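Local coordinates for Sts-2 protein (PDB 3D4I) that is the histidine phosphatase domain of a suppressor of T-cell receptor signalling and shows an acid-dependent phosphatase activity, at residues Ala94-Arg99 against Val121-Phe126. Residues are numbered along the deposited sequence; the frame is centred on the assembly and turned at random.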
loop_
_atom_site.group_PDB
_atom_site.type_symbol
_atom_site.label_atom_id
_atom_site.label_comp_id
_atom_site.label_asym_id
_atom_site.label_seq_id
_atom_site.Cartn_x
_atom_site.Cartn_y
_atom_site.Cartn_z
ATOM N N ALA A 94 21.725 5.669 -2.329
ATOM C CA ALA A 94 20.584 6.300 -1.668
ATOM C C ALA A 94 21.013 7.576 -0.970
ATOM O O ALA A 94 22.113 7.656 -0.418
ATOM C CB ALA A 94 19.960 5.332 -0.632
ATOM N N SER A 95 20.126 8.557 -0.969
ATOM C CA SER A 95 20.202 9.684 -0.064
ATOM C C SER A 95 20.269 9.221 1.402
ATOM O O SER A 95 19.640 8.223 1.772
ATOM C CB SER A 95 18.978 10.570 -0.286
ATOM O OG SER A 95 18.734 11.394 0.832
ATOM N N PRO A 96 21.049 9.929 2.243
ATOM C CA PRO A 96 21.173 9.542 3.668
ATOM C C PRO A 96 19.862 9.650 4.511
ATOM O O PRO A 96 19.810 9.127 5.647
ATOM C CB PRO A 96 22.253 10.506 4.196
ATOM C CG PRO A 96 22.142 11.734 3.299
ATOM C CD PRO A 96 21.869 11.112 1.922
ATOM N N ALA A 97 18.833 10.310 3.974
ATOM C CA ALA A 97 17.522 10.384 4.632
ATOM C C ALA A 97 16.964 8.986 4.891
ATOM O O ALA A 97 17.048 8.091 4.034
ATOM C CB ALA A 97 16.540 11.220 3.819
ATOM N N LEU A 98 16.401 8.785 6.079
ATOM C CA LEU A 98 15.877 7.474 6.445
ATOM C C LEU A 98 14.902 6.952 5.404
ATOM O O LEU A 98 14.988 5.803 5.009
ATOM C CB LEU A 98 15.167 7.548 7.815
ATOM C CG LEU A 98 14.559 6.257 8.367
ATOM C CD1 LEU A 98 15.596 5.141 8.475
ATOM C CD2 LEU A 98 13.897 6.548 9.741
ATOM N N ARG A 99 13.961 7.800 5.000
ATOM C CA ARG A 99 12.926 7.434 4.023
ATOM C C ARG A 99 13.514 6.886 2.724
ATOM O O ARG A 99 12.953 5.959 2.140
ATOM C CB ARG A 99 11.971 8.623 3.773
ATOM C CG ARG A 99 12.640 9.871 3.168
ATOM C CD ARG A 99 11.710 11.035 3.352
ATOM N NE ARG A 99 12.194 12.309 2.829
ATOM C CZ ARG A 99 12.907 13.215 3.492
ATOM N NH1 ARG A 99 13.349 12.990 4.734
ATOM N NH2 ARG A 99 13.207 14.353 2.882
ATOM N N VAL A 121 25.463 4.949 0.497
ATOM C CA VAL A 121 24.832 6.178 0.966
ATOM C C VAL A 121 25.613 7.373 0.437
ATOM O O VAL A 121 26.821 7.529 0.706
ATOM C CB VAL A 121 24.656 6.218 2.506
ATOM C CG1 VAL A 121 24.010 7.549 2.954
ATOM C CG2 VAL A 121 23.811 5.055 2.979
ATOM N N GLU A 122 24.914 8.189 -0.343
ATOM C CA GLU A 122 25.501 9.338 -1.015
ATOM C C GLU A 122 24.799 10.622 -0.592
ATOM O O GLU A 122 23.755 10.968 -1.135
ATOM C CB GLU A 122 25.436 9.174 -2.547
ATOM C CG GLU A 122 26.056 10.362 -3.354
ATOM C CD GLU A 122 27.476 10.720 -2.895
ATOM O OE1 GLU A 122 28.362 9.881 -3.087
ATOM O OE2 GLU A 122 27.698 11.833 -2.346
ATOM N N PRO A 123 25.360 11.340 0.388
ATOM C CA PRO A 123 24.806 12.664 0.696
ATOM C C PRO A 123 24.759 13.651 -0.461
ATOM O O PRO A 123 23.990 14.596 -0.402
ATOM C CB PRO A 123 25.729 13.179 1.808
ATOM C CG PRO A 123 26.184 11.934 2.470
ATOM C CD PRO A 123 26.434 10.979 1.332
ATOM N N GLY A 124 25.559 13.448 -1.503
ATOM C CA GLY A 124 25.499 14.319 -2.677
ATOM C C GLY A 124 24.170 14.256 -3.433
ATOM O O GLY A 124 23.892 15.125 -4.266
ATOM N N ILE A 125 23.339 13.260 -3.124
ATOM C CA ILE A 125 21.980 13.197 -3.696
ATOM C C ILE A 125 20.891 13.420 -2.640
ATOM O O ILE A 125 19.731 13.090 -2.866
ATOM C CB ILE A 125 21.714 11.871 -4.529
ATOM C CG1 ILE A 125 21.752 10.619 -3.629
ATOM C CG2 ILE A 125 22.694 11.809 -5.727
ATOM C CD1 ILE A 125 21.544 9.233 -4.361
ATOM N N PHE A 126 21.278 13.992 -1.488
ATOM C CA PHE A 126 20.307 14.441 -0.501
ATOM C C PHE A 126 19.456 15.581 -1.075
ATOM O O PHE A 126 19.804 16.178 -2.105
ATOM C CB PHE A 126 21.016 14.884 0.780
ATOM C CG PHE A 126 20.079 15.253 1.903
ATOM C CD1 PHE A 126 19.256 14.295 2.491
ATOM C CD2 PHE A 126 20.047 16.548 2.386
ATOM C CE1 PHE A 126 18.393 14.633 3.527
ATOM C CE2 PHE A 126 19.199 16.903 3.424
ATOM C CZ PHE A 126 18.376 15.930 4.009
#
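Pro96 lies against Val121, Pro123 and Phe126. CB meets Val121 CG1 at 3.7 Å. CG reaches Phe126 CD1 at 3.9 Å and also touches the ring of Pro123. CD sits 3.5 Å from Pro123 CA and close to Glu122 O. The Pro96 and Phe126 side chains cross at about a right angle. An alanine here would probably open a gap beside Pro123 and Phe126, where CG and CD now sit. Phe126 has CG anti to the backbone N (chi1 -175°), which places the ring edge beside Ser95 and Ala97. Ala97 CB meets the ring edge in plane, 3.9 Å from Phe126 CE1. Ser95 OG lies near the same ring's plane, 3.4 Å from Phe126 CD1. That hydroxyl hydrogen-bonds to His202 and accepts a weak bond from Ala97 N. The backbones join at Ala94 and Val121, a parallel beta bridge. Glu122 N donates to Ala94 O at 2.9 Å, nearly straight at 171°. The Glu122 carboxylate is held by other partners. OE2 accepts a hydrogen bond from Gly124 N, and OE1 is hydrogen-bonded to Tyr157. Ile125 brings CD1 to 3.7 Å from Ser95 N. All the touching residues are buried. The arrangement joins the C-terminal ends of parallel strands 89-94 and 119-121, the edge where the active site lies in the alpha/beta fold of the histidine phosphatase superfamily.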